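Local coordinates for endoglucanase family 5 (Clostridium acetobutylicum ATCC 824, PDB 6PZ7), which probably cleaves internal beta-1,4 linkages of cellulose and related plant polysaccharides, acting as a broad-specificity endoglucanase of glycoside hydrolase family 5, subfamily 4, at residues A[61-66]-A[104-109]; A[112-117]-A[167-172]; A[236-239]-A[243-246]; A[245-250]-A[285-290]. All coordinates share one frame; numbering follows the deposited sequence.

Contact 1 (A[61-66]-A[104-109]); sequences SWSSHI and TSWIIP
Ile-66 and the indole of Trp-106 make the apolar part of this contact, and a pair of serine hydroxyls makes the polar part. In the apolar part the tip of the isoleucine does the touching. Its CD1 sits 3.8 Å from CZ2 of Trp-106 and stands obliquely over the border of the indole, 3.5 Å above the plane and displaced toward the NE1-CE2-CZ2 border. The isoleucine side chain crosses the tryptophan at about a right angle. Beyond the other face lies CG1 of the sequence neighbour Ile-107, also 3.5 Å from the plane. The indole reaches this position because chi1 of Trp-106 is 60°, which sets CG between the backbone N and the carbonyl carbon.

In the polar part, OG of Ser-63 and OG of Ser-105 lie 3.2 Å apart, a long hydrogen bond in which either could donate. Ser-63 is modelled in two conformers, so the bond is certain only for one of them. In the same conformer this hydroxyl also lies 3.8 Å from CD1 of Trp-106, at the ring edge and near its plane. The indole NE1 is satisfied by OD1 of Asp-103.

The segments belong to loops that follow strands 55-58 and 95-99, at the C-terminal rim of the (beta/alpha)8 barrel, the end where family 5 enzymes carry their active site. The chemistry implies a join resting chiefly on the apolar contact of Ile-66 with the indole, whose rotation its NE1 bond helps to fix, with the serine pair as a modest supplement.

Contact 2 (A[112-117]-A[167-172]); sequences NKEAAS and INKFNL
Phe-170 reaches across to Ser-117 and Glu-114, and its ring can be followed outward from CB as the filling between two helices. With chi1 at -71°, CG is opposite the carbonyl carbon, and the ring is carried from CB toward the neighbouring helix. Along one edge, CD2 and CE2 pass beside Ile-107 of the preceding loop, and Pro-109 also packs against the phenyl group. Further out, CE1 lies 3.7 Å from CB of Ser-117, and at 3.9 Å it points its edge, in the ring plane, at the backbone O of Glu-114. At the tip, CZ comes to 3.4 Å of the same Ser-117 CB, and the backbone O of Ile-108 also packs on it. The hydroxyl of Ser-117 is engaged elsewhere, bonding to O of Trp-106 and N of Ile-108.

Beside the ring, Lys-169 and Glu-114 bridge the helices. NZ of Lys-169 meets OE1 of Glu-114 at 2.9 Å, and a weak second bond runs from NZ to OE2 at 3.3 Å. Both residues are modelled in two conformers, so the fine geometry of the bridge is doubtful.

The helices, 111-132 and 161-180, follow successive strands of the (beta/alpha)8 barrel and run almost parallel here, their axes 7° apart in direction and 10.7 Å apart. A buried phenyl group, its edge toward the Glu-114 carbonyl and its tip close to the Ser-117 methylene, thus fills the gap, while an ion pair modelled in more than one conformation spans the adjoining, less buried part of the interface.

Contact 3 (A[236-239]-A[243-246]); sequences SHWG and DKDA
Asp-243 grips the loop ahead of its own helix with two parts of its side chain. The carboxylate oxygen OD2 accepts the backbone N-H of Gly-239 at 2.9 Å through its anti lone pair, and the bond is nearly straight at 172°. The CB methylene lies over one face of Trp-238, 3.7 Å from the centroid of the five-membered ring, a CH-pi contact. Ring and carboxylate planes are only 20° apart, so the acid lies nearly flat along the indole.

Around this core sit three waters. One joins Trp-238 NE1, from which it accepts in the plane of the ring, to the backbone O of Asp-243. Another donates to Gly-239 O at 2.7 Å and accepts from Asp-243 N, while the third donates to His-237 O and, weakly, to OD2. Gly-239 has a backbone conformation in which a CB would press on the preceding carbonyl O.

Farther out, Ser-280 OG binds the backbone N of Trp-238, and the indole packs against Phe-228 and against Leu-284 and Phe-287 of helix 278-294.

Asp-243 fastens the loop after helix 226-229 to the start of helix 241-259, which follows strand 216-221 of the (beta/alpha)8 barrel; the helix dipole there would probably favour its charge. Gly-239 O, another acceptor, is 3.1 Å from OD2, an approach probably made tolerable by the amide N-H at OD2 and the water donating to that carbonyl.

Contact 4 (A[245-250]-A[285-290]); sequences DALDGQ and AKFYVS
Leu-247 and Tyr-288 both turn CG away from the backbone N, and so does Phe-287; with chi1 at -180° for the leucine and -174° for the phenylalanine, these two reach across from opposing helices and lie side by side. The leucine sends out a fork. Its CD2 branch comes to the edge of the Phe-287 ring, in plane, at 3.8 Å from CD2 of that phenylalanine. The same methyl lies 3.8 Å from CB of Tyr-288, wedged where the two aromatic side chains diverge. The other branch, CD1 of Leu-247, reaches along the tyrosine ring to within 4.0 Å of CD1 of Tyr-288.

Two neighbouring outer helices of the (beta/alpha)8 barrel meet here: helix 241-259 follows strand 216-221, and helix 278-294 follows strand 265-270. They run in the same general direction with a crossing angle of -26° and an axial separation of 10.4 Å. Leu-247 packs between them and on Met-222, while Tyr-288 touches Ile-267 and Thr-299 of the barrel strands.

Nearer the surface, the Phe-287 ring points its edge toward the backbone of Asp-248, the residue after Leu-247, its CE2 being 4.1 Å from N of Asp-248. CZ of the ring is 4.2 Å from CB of Asp-248. The aspartate's carboxylate is directed elsewhere: OD1 forms a salt bridge with Lys-295, which probably offsets the nearby like charge of Asp-291. The phenol OH of the buried Tyr-288 is hydrogen-bonded to the backbone O of Met-222.

From the N terminus, contact 1 comes first, closing the stretch through helix 76-91 and joining the loops that follow strands 55-58 and 95-99. Contact 2 opens only after it, and brings helix 111-132 alongside helix 161-180; contacts 1 and 2 meet where Ser-117 OG bonds to Trp-106 O and Ile-108 N. Beyond the strands that follow, contact 3 closes a short turn into helix 241-259. Contact 4 starts on the residues where contact 3 ends, sharing Asp-245 and Ala-246, and spans strand 265-270 to reach helix 278-294. None nests; contacts 1, 2 and 3 are in series. Contacts 1 and 4 lie on opposite sides of the chain's centre, their centres about 34 Å apart.

Contact 1 (A[61-66]-A[104-109])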
loop_
_atom_site.group_PDB
_atom_site.type_symbol
_atom_site.label_atom_id
_atom_site.label_comp_id
_atom_site.label_asym_id
_atom_site.label_seq_id
_atom_site.Cartn_x
_atom_site.Cartn_y
_atom_site.Cartn_z
ATOM N N SER A 61 -3.605 6.854 8.556
ATOM C CA SER A 61 -2.600 7.594 9.317
ATOM C C SER A 61 -3.090 7.704 10.753
ATOM O O SER A 61 -4.164 8.260 11.000
ATOM C CB SER A 61 -2.362 8.973 8.705
ATOM O OG SER A 61 -1.795 8.835 7.398
ATOM N N TRP A 62 -2.352 7.106 11.670
ATOM C CA TRP A 62 -2.808 7.004 13.061
ATOM C C TRP A 62 -2.370 8.158 13.930
ATOM O O TRP A 62 -3.011 8.384 14.958
ATOM C CB TRP A 62 -2.341 5.669 13.631
ATOM C CG TRP A 62 -2.881 4.486 12.884
ATOM C CD1 TRP A 62 -2.287 3.887 11.800
ATOM C CD2 TRP A 62 -4.128 3.792 13.080
ATOM N NE1 TRP A 62 -3.079 2.854 11.335
ATOM C CE2 TRP A 62 -4.216 2.777 12.091
ATOM C CE3 TRP A 62 -5.196 3.953 13.970
ATOM C CZ2 TRP A 62 -5.285 1.913 12.002
ATOM C CZ3 TRP A 62 -6.288 3.088 13.879
ATOM C CH2 TRP A 62 -6.323 2.089 12.895
ATOM N N SER A 63 -1.328 8.888 13.523
ATOM C CA SER A 63 -0.633 9.844 14.385
ATOM C C SER A 63 -1.576 10.771 15.142
ATOM O O SER A 63 -1.416 10.974 16.353
ATOM C CB SER A 63 0.351 10.650 13.529
ATOM O OG SER A 63 1.213 11.440 14.329
ATOM N N SER A 64 -2.520 11.394 14.451
ATOM C CA SER A 64 -3.437 12.381 15.012
ATOM C C SER A 64 -4.448 11.776 15.970
ATOM O O SER A 64 -5.237 12.530 16.557
ATOM C CB SER A 64 -4.231 13.099 13.901
ATOM O OG SER A 64 -3.381 13.736 12.972
ATOM N N HIS A 65 -4.484 10.464 16.087
ATOM C CA HIS A 65 -5.486 9.730 16.847
ATOM C C HIS A 65 -4.883 8.920 17.978
ATOM O O HIS A 65 -5.600 8.113 18.577
ATOM C CB HIS A 65 -6.252 8.821 15.879
ATOM C CG HIS A 65 -6.698 9.528 14.652
ATOM N ND1 HIS A 65 -7.729 10.443 14.646
ATOM C CD2 HIS A 65 -6.188 9.527 13.401
ATOM C CE1 HIS A 65 -7.861 10.941 13.427
ATOM N NE2 HIS A 65 -6.934 10.410 12.654
ATOM N N ILE A 66 -3.598 9.106 18.260
ATOM C CA ILE A 66 -2.857 8.385 19.290
ATOM C C ILE A 66 -2.606 9.340 20.457
ATOM O O ILE A 66 -2.097 10.450 20.274
ATOM C CB ILE A 66 -1.524 7.871 18.728
ATOM C CG1 ILE A 66 -1.759 6.834 17.628
ATOM C CG2 ILE A 66 -0.652 7.310 19.873
ATOM C CD1 ILE A 66 -0.505 6.572 16.813
ATOM N N THR A 104 5.428 8.663 9.938
ATOM C CA THR A 104 6.875 8.871 10.071
ATOM C C THR A 104 7.232 9.798 11.216
ATOM O O THR A 104 8.412 9.798 11.634
ATOM C CB THR A 104 7.495 9.443 8.791
ATOM O OG1 THR A 104 6.926 10.712 8.520
ATOM C CG2 THR A 104 7.267 8.528 7.583
ATOM N N SER A 105 6.298 10.567 11.750
ATOM C CA SER A 105 6.633 11.461 12.851
ATOM C C SER A 105 7.047 10.689 14.083
ATOM O O SER A 105 7.819 11.223 14.900
ATOM C CB SER A 105 5.444 12.367 13.179
ATOM O OG SER A 105 4.318 11.623 13.576
ATOM N N TRP A 106 6.541 9.449 14.280
ATOM C CA TRP A 106 6.823 8.656 15.461
ATOM C C TRP A 106 7.453 7.312 15.123
ATOM O O TRP A 106 7.969 6.649 16.020
ATOM C CB TRP A 106 5.567 8.494 16.349
ATOM C CG TRP A 106 4.417 7.825 15.673
ATOM C CD1 TRP A 106 3.439 8.431 14.930
ATOM C CD2 TRP A 106 4.107 6.447 15.706
ATOM N NE1 TRP A 106 2.533 7.492 14.489
ATOM C CE2 TRP A 106 2.931 6.261 14.942
ATOM C CE3 TRP A 106 4.721 5.332 16.279
ATOM C CZ2 TRP A 106 2.355 5.015 14.760
ATOM C CZ3 TRP A 106 4.130 4.094 16.102
ATOM C CH2 TRP A 106 2.980 3.939 15.356
ATOM N N ILE A 107 7.476 6.899 13.857
ATOM C CA ILE A 107 8.183 5.705 13.395
ATOM C C ILE A 107 9.446 6.214 12.709
ATOM O O ILE A 107 9.362 6.709 11.588
ATOM C CB ILE A 107 7.337 4.863 12.438
ATOM C CG1 ILE A 107 5.999 4.476 13.070
ATOM C CG2 ILE A 107 8.113 3.651 11.998
ATOM C CD1 ILE A 107 5.000 3.867 12.118
ATOM N N ILE A 108 10.599 6.113 13.365
ATOM C CA ILE A 108 11.829 6.777 12.920
ATOM C C ILE A 108 12.958 5.761 12.836
ATOM O O ILE A 108 13.492 5.367 13.864
ATOM C CB ILE A 108 12.201 7.972 13.803
ATOM C CG1 ILE A 108 11.009 8.918 13.989
ATOM C CG2 ILE A 108 13.394 8.695 13.173
ATOM C CD1 ILE A 108 11.234 9.952 15.123
ATOM N N PRO A 109 13.350 5.341 11.609
ATOM C CA PRO A 109 14.305 4.214 11.503
ATOM C C PRO A 109 15.764 4.645 11.599
ATOM O O PRO A 109 16.545 4.595 10.635
ATOM C CB PRO A 109 13.948 3.599 10.145
ATOM C CG PRO A 109 13.450 4.751 9.346
ATOM C CD PRO A 109 12.620 5.562 10.352
#

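Contact 2 (A[112-117]-A[167-172])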
loop_
_atom_site.group_PDB
_atom_site.type_symbol
_atom_site.label_atom_id
_atom_site.label_comp_id
_atom_site.label_asym_id
_atom_site.label_seq_id
_atom_site.Cartn_x
_atom_site.Cartn_y
_atom_site.Cartn_z
ATOM N N ASN A 112 19.335 5.562 16.968
ATOM C CA ASN A 112 19.088 6.459 18.083
ATOM C C ASN A 112 17.609 6.474 18.471
ATOM O O ASN A 112 17.304 6.503 19.675
ATOM C CB ASN A 112 19.558 7.847 17.687
ATOM C CG ASN A 112 19.208 8.898 18.699
ATOM O OD1 ASN A 112 18.463 9.846 18.373
ATOM N ND2 ASN A 112 19.718 8.777 19.892
ATOM N N LYS A 113 16.687 6.467 17.491
ATOM C CA LYS A 113 15.250 6.537 17.769
ATOM C C LYS A 113 14.591 5.172 17.861
ATOM O O LYS A 113 13.384 5.106 18.204
ATOM C CB LYS A 113 14.526 7.360 16.707
ATOM C CG LYS A 113 14.999 8.811 16.599
ATOM C CD LYS A 113 14.565 9.729 17.729
ATOM C CE LYS A 113 14.791 11.193 17.319
ATOM N NZ LYS A 113 14.607 12.166 18.445
ATOM N N GLU A 114 15.333 4.093 17.621
ATOM C CA GLU A 114 14.737 2.769 17.451
ATOM C C GLU A 114 13.949 2.335 18.682
ATOM O O GLU A 114 12.845 1.813 18.558
ATOM C CB GLU A 114 15.833 1.760 17.127
ATOM C CG GLU A 114 15.384 0.313 16.996
ATOM C CD GLU A 114 16.563 -0.625 16.969
ATOM O OE1 GLU A 114 17.649 -0.218 16.478
ATOM O OE2 GLU A 114 16.419 -1.758 17.480
ATOM N N ALA A 115 14.520 2.472 19.878
ATOM C CA ALA A 115 13.854 1.920 21.066
ATOM C C ALA A 115 12.509 2.583 21.287
ATOM O O ALA A 115 11.518 1.898 21.593
ATOM C CB ALA A 115 14.748 2.086 22.296
ATOM N N ALA A 116 12.427 3.897 21.162
ATOM C CA ALA A 116 11.174 4.576 21.428
ATOM C C ALA A 116 10.139 4.275 20.355
ATOM O O ALA A 116 8.945 4.074 20.642
ATOM C CB ALA A 116 11.382 6.088 21.526
ATOM N N SER A 117 10.561 4.218 19.096
ATOM C CA SER A 117 9.660 3.865 18.006
ATOM C C SER A 117 9.179 2.424 18.122
ATOM O O SER A 117 7.992 2.141 17.897
ATOM C CB SER A 117 10.319 4.061 16.634
ATOM O OG SER A 117 10.465 5.433 16.290
ATOM N N ILE A 167 14.435 -0.752 9.901
ATOM C CA ILE A 167 13.137 -1.145 9.363
ATOM C C ILE A 167 12.895 -2.632 9.542
ATOM O O ILE A 167 11.763 -3.056 9.802
ATOM C CB ILE A 167 12.988 -0.699 7.914
ATOM C CG1 ILE A 167 12.819 0.832 7.905
ATOM C CG2 ILE A 167 11.844 -1.446 7.217
ATOM C CD1 ILE A 167 13.043 1.428 6.627
ATOM N N ASN A 168 13.915 -3.462 9.389
ATOM C CA ASN A 168 13.700 -4.882 9.624
ATOM C C ASN A 168 13.243 -5.129 11.057
ATOM O O ASN A 168 12.377 -5.976 11.307
ATOM C CB ASN A 168 14.973 -5.681 9.335
ATOM C CG ASN A 168 15.282 -5.777 7.848
ATOM O OD1 ASN A 168 14.368 -5.795 7.004
ATOM N ND2 ASN A 168 16.537 -5.874 7.510
ATOM N N LYS A 169 13.824 -4.398 12.021
ATOM C CA LYS A 169 13.412 -4.526 13.412
ATOM C C LYS A 169 11.981 -4.047 13.611
ATOM O O LYS A 169 11.207 -4.681 14.335
ATOM C CB LYS A 169 14.385 -3.745 14.313
ATOM C CG LYS A 169 15.877 -4.101 14.144
ATOM C CD LYS A 169 16.742 -3.263 15.075
ATOM C CE LYS A 169 18.223 -3.431 14.813
ATOM N NZ LYS A 169 19.055 -2.618 15.761
ATOM N N PHE A 170 11.613 -2.943 12.980
ATOM C CA PHE A 170 10.247 -2.461 13.098
ATOM C C PHE A 170 9.240 -3.454 12.509
ATOM O O PHE A 170 8.180 -3.687 13.104
ATOM C CB PHE A 170 10.078 -1.128 12.374
ATOM C CG PHE A 170 10.759 0.074 13.018
ATOM C CD1 PHE A 170 11.229 0.072 14.321
ATOM C CD2 PHE A 170 10.866 1.229 12.284
ATOM C CE1 PHE A 170 11.819 1.210 14.862
ATOM C CE2 PHE A 170 11.444 2.373 12.829
ATOM C CZ PHE A 170 11.917 2.359 14.122
ATOM N N ASN A 171 9.536 -4.022 11.333
ATOM C CA ASN A 171 8.629 -4.998 10.748
ATOM C C ASN A 171 8.501 -6.218 11.650
ATOM O O ASN A 171 7.405 -6.777 11.796
ATOM C CB ASN A 171 9.113 -5.402 9.349
ATOM C CG ASN A 171 8.775 -4.375 8.276
ATOM O OD1 ASN A 171 7.758 -3.666 8.380
ATOM N ND2 ASN A 171 9.570 -4.333 7.211
ATOM N N LEU A 172 9.616 -6.671 12.223
ATOM C CA LEU A 172 9.585 -7.808 13.137
ATOM C C LEU A 172 8.732 -7.511 14.361
ATOM O O LEU A 172 7.910 -8.340 14.760
ATOM C CB LEU A 172 11.004 -8.169 13.578
ATOM C CG LEU A 172 11.111 -9.287 14.605
ATOM C CD1 LEU A 172 10.503 -10.530 14.105
ATOM C CD2 LEU A 172 12.579 -9.500 15.000
#

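Contact 3 (A[236-239]-A[243-246])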
loop_
_atom_site.group_PDB
_atom_site.type_symbol
_atom_site.label_atom_id
_atom_site.label_comp_id
_atom_site.label_asym_id
_atom_site.label_seq_id
_atom_site.Cartn_x
_atom_site.Cartn_y
_atom_site.Cartn_z
ATOM N N SER A 236 4.297 13.154 -21.578
ATOM C CA SER A 236 2.919 12.702 -21.497
ATOM C C SER A 236 2.628 11.494 -22.377
ATOM O O SER A 236 1.470 11.087 -22.484
ATOM C CB SER A 236 1.973 13.838 -21.876
ATOM O OG SER A 236 2.166 14.193 -23.222
ATOM N N HIS A 237 3.659 10.894 -22.977
ATOM C CA HIS A 237 3.495 9.747 -23.854
ATOM C C HIS A 237 4.156 8.509 -23.297
ATOM O O HIS A 237 5.262 8.566 -22.758
ATOM C CB HIS A 237 4.061 10.062 -25.255
ATOM C CG HIS A 237 3.307 11.152 -25.949
ATOM N ND1 HIS A 237 3.857 12.387 -26.217
ATOM C CD2 HIS A 237 2.023 11.213 -26.375
ATOM C CE1 HIS A 237 2.958 13.148 -26.817
ATOM N NE2 HIS A 237 1.837 12.458 -26.932
ATOM N N TRP A 238 3.453 7.390 -23.401
ATOM C CA TRP A 238 3.993 6.089 -23.038
ATOM C C TRP A 238 3.531 5.114 -24.091
ATOM O O TRP A 238 2.339 5.082 -24.409
ATOM C CB TRP A 238 3.495 5.620 -21.650
ATOM C CG TRP A 238 4.254 4.412 -21.142
ATOM C CD1 TRP A 238 5.331 4.446 -20.307
ATOM C CD2 TRP A 238 4.021 3.030 -21.446
ATOM N NE1 TRP A 238 5.793 3.174 -20.079
ATOM C CE2 TRP A 238 4.994 2.285 -20.754
ATOM C CE3 TRP A 238 3.096 2.352 -22.259
ATOM C CZ2 TRP A 238 5.077 0.912 -20.849
ATOM C CZ3 TRP A 238 3.164 0.981 -22.332
ATOM C CH2 TRP A 238 4.171 0.271 -21.639
ATOM N N GLY A 239 4.427 4.275 -24.555
ATOM C CA GLY A 239 4.125 3.242 -25.516
ATOM C C GLY A 239 5.390 2.913 -26.286
ATOM O O GLY A 239 6.299 3.716 -26.476
ATOM N N ASP A 243 9.762 1.629 -23.882
ATOM C CA ASP A 243 8.999 1.767 -22.650
ATOM C C ASP A 243 8.639 0.403 -22.067
ATOM O O ASP A 243 8.698 0.184 -20.853
ATOM C CB ASP A 243 7.723 2.577 -22.923
ATOM C CG ASP A 243 7.975 4.050 -23.094
ATOM O OD1 ASP A 243 9.081 4.535 -22.703
ATOM O OD2 ASP A 243 7.139 4.764 -23.676
ATOM N N LYS A 244 8.253 -0.531 -22.925
ATOM C CA LYS A 244 7.959 -1.886 -22.470
ATOM C C LYS A 244 9.200 -2.565 -21.912
ATOM O O LYS A 244 9.143 -3.204 -20.858
ATOM C CB LYS A 244 7.368 -2.713 -23.617
ATOM C CG LYS A 244 5.974 -2.261 -24.046
ATOM C CD LYS A 244 5.478 -2.997 -25.280
ATOM C CE LYS A 244 3.958 -2.960 -25.362
ATOM N NZ LYS A 244 3.411 -3.957 -26.333
ATOM N N ASP A 245 10.331 -2.412 -22.587
ATOM C CA ASP A 245 11.560 -3.036 -22.106
ATOM C C ASP A 245 11.952 -2.523 -20.724
ATOM O O ASP A 245 12.373 -3.303 -19.869
ATOM C CB ASP A 245 12.692 -2.718 -23.075
ATOM C CG ASP A 245 12.695 -3.554 -24.313
ATOM O OD1 ASP A 245 11.860 -4.474 -24.494
ATOM O OD2 ASP A 245 13.551 -3.229 -25.180
ATOM N N ALA A 246 11.839 -1.223 -20.494
ATOM C CA ALA A 246 12.265 -0.681 -19.202
ATOM C C ALA A 246 11.357 -1.182 -18.086
ATOM O O ALA A 246 11.817 -1.570 -16.994
ATOM C CB ALA A 246 12.248 0.847 -19.248
HETATM O O HOH W 1 7.349 7.095 -21.304
HETATM O O HOH W 2 8.402 2.221 -19.002
HETATM O O HOH W 3 8.916 3.190 -26.058
#

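Contact 4 (A[245-250]-A[285-290])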
loop_
_atom_site.group_PDB
_atom_site.type_symbol
_atom_site.label_atom_id
_atom_site.label_comp_id
_atom_site.label_asym_id
_atom_site.label_seq_id
_atom_site.Cartn_x
_atom_site.Cartn_y
_atom_site.Cartn_z
ATOM N N ASP A 245 10.331 -2.412 -22.587
ATOM C CA ASP A 245 11.560 -3.036 -22.106
ATOM C C ASP A 245 11.952 -2.523 -20.724
ATOM O O ASP A 245 12.373 -3.303 -19.869
ATOM C CB ASP A 245 12.692 -2.718 -23.075
ATOM C CG ASP A 245 12.695 -3.554 -24.313
ATOM O OD1 ASP A 245 11.860 -4.474 -24.494
ATOM O OD2 ASP A 245 13.551 -3.229 -25.180
ATOM N N ALA A 246 11.839 -1.223 -20.494
ATOM C CA ALA A 246 12.265 -0.681 -19.202
ATOM C C ALA A 246 11.357 -1.182 -18.086
ATOM O O ALA A 246 11.817 -1.570 -16.994
ATOM C CB ALA A 246 12.248 0.847 -19.248
ATOM N N LEU A 247 10.040 -1.170 -18.312
ATOM C CA LEU A 247 9.124 -1.608 -17.273
ATOM C C LEU A 247 9.241 -3.101 -17.027
ATOM O O LEU A 247 9.232 -3.551 -15.875
ATOM C CB LEU A 247 7.695 -1.199 -17.650
ATOM C CG LEU A 247 6.618 -1.588 -16.637
ATOM C CD1 LEU A 247 6.901 -1.148 -15.249
ATOM C CD2 LEU A 247 5.280 -1.061 -17.105
ATOM N N ASP A 248 9.355 -3.890 -18.078
ATOM C CA ASP A 248 9.578 -5.321 -17.903
ATOM C C ASP A 248 10.856 -5.590 -17.124
ATOM O O ASP A 248 10.900 -6.504 -16.276
ATOM C CB ASP A 248 9.631 -6.038 -19.257
ATOM C CG ASP A 248 9.767 -7.507 -19.097
ATOM O OD1 ASP A 248 8.819 -8.121 -18.581
ATOM O OD2 ASP A 248 10.832 -8.056 -19.514
ATOM N N GLY A 249 11.913 -4.820 -17.382
ATOM C CA GLY A 249 13.142 -4.978 -16.613
ATOM C C GLY A 249 12.922 -4.733 -15.125
ATOM O O GLY A 249 13.461 -5.458 -14.273
ATOM N N GLN A 250 12.144 -3.708 -14.776
ATOM C CA GLN A 250 11.891 -3.415 -13.370
ATOM C C GLN A 250 11.072 -4.523 -12.725
ATOM O O GLN A 250 11.378 -4.967 -11.606
ATOM C CB GLN A 250 11.179 -2.069 -13.263
ATOM C CG GLN A 250 12.038 -0.862 -13.619
ATOM C CD GLN A 250 11.219 0.367 -13.821
ATOM O OE1 GLN A 250 10.152 0.332 -14.438
ATOM N NE2 GLN A 250 11.697 1.475 -13.306
ATOM N N ALA A 285 -0.908 1.089 -18.085
ATOM C CA ALA A 285 -1.570 0.236 -17.094
ATOM C C ALA A 285 -1.785 -1.158 -17.648
ATOM O O ALA A 285 -1.607 -2.150 -16.936
ATOM C CB ALA A 285 -2.900 0.849 -16.664
ATOM N N LYS A 286 -2.186 -1.258 -18.913
ATOM C CA LYS A 286 -2.425 -2.576 -19.489
ATOM C C LYS A 286 -1.167 -3.432 -19.417
ATOM O O LYS A 286 -1.207 -4.597 -18.999
ATOM C CB LYS A 286 -2.894 -2.433 -20.931
ATOM C CG LYS A 286 -3.233 -3.761 -21.570
ATOM C CD LYS A 286 -3.789 -3.560 -22.992
ATOM C CE LYS A 286 -4.092 -4.900 -23.658
ATOM N NZ LYS A 286 -4.992 -4.747 -24.839
ATOM N N PHE A 287 -0.029 -2.876 -19.855
ATOM C CA PHE A 287 1.222 -3.625 -19.858
ATOM C C PHE A 287 1.688 -3.897 -18.441
ATOM O O PHE A 287 2.115 -5.018 -18.133
ATOM C CB PHE A 287 2.297 -2.880 -20.641
ATOM C CG PHE A 287 3.561 -3.660 -20.789
ATOM C CD1 PHE A 287 3.685 -4.633 -21.768
ATOM C CD2 PHE A 287 4.616 -3.471 -19.921
ATOM C CE1 PHE A 287 4.843 -5.375 -21.875
ATOM C CE2 PHE A 287 5.781 -4.225 -20.045
ATOM C CZ PHE A 287 5.884 -5.170 -21.005
ATOM N N TYR A 288 1.586 -2.912 -17.550
ATOM C CA TYR A 288 2.053 -3.072 -16.179
ATOM C C TYR A 288 1.302 -4.201 -15.500
ATOM O O TYR A 288 1.913 -5.116 -14.942
ATOM C CB TYR A 288 1.875 -1.730 -15.459
ATOM C CG TYR A 288 2.585 -1.512 -14.148
ATOM C CD1 TYR A 288 3.257 -0.325 -13.920
ATOM C CD2 TYR A 288 2.548 -2.444 -13.125
ATOM C CE1 TYR A 288 3.892 -0.054 -12.680
ATOM C CE2 TYR A 288 3.190 -2.205 -11.888
ATOM C CZ TYR A 288 3.855 -1.025 -11.688
ATOM O OH TYR A 288 4.446 -0.839 -10.443
ATOM N N VAL A 289 -0.029 -4.158 -15.522
ATOM C CA VAL A 289 -0.813 -5.165 -14.821
ATOM C C VAL A 289 -0.604 -6.541 -15.446
ATOM O O VAL A 289 -0.453 -7.538 -14.725
ATOM C CB VAL A 289 -2.299 -4.756 -14.748
ATOM C CG1 VAL A 289 -3.142 -5.883 -14.190
ATOM C CG2 VAL A 289 -2.472 -3.475 -13.979
ATOM N N SER A 290 -0.589 -6.636 -16.787
ATOM C CA SER A 290 -0.472 -7.953 -17.408
ATOM C C SER A 290 0.921 -8.538 -17.204
ATOM O O SER A 290 1.053 -9.732 -16.906
ATOM C CB SER A 290 -0.836 -7.879 -18.884
ATOM O OG SER A 290 0.050 -7.050 -19.598
#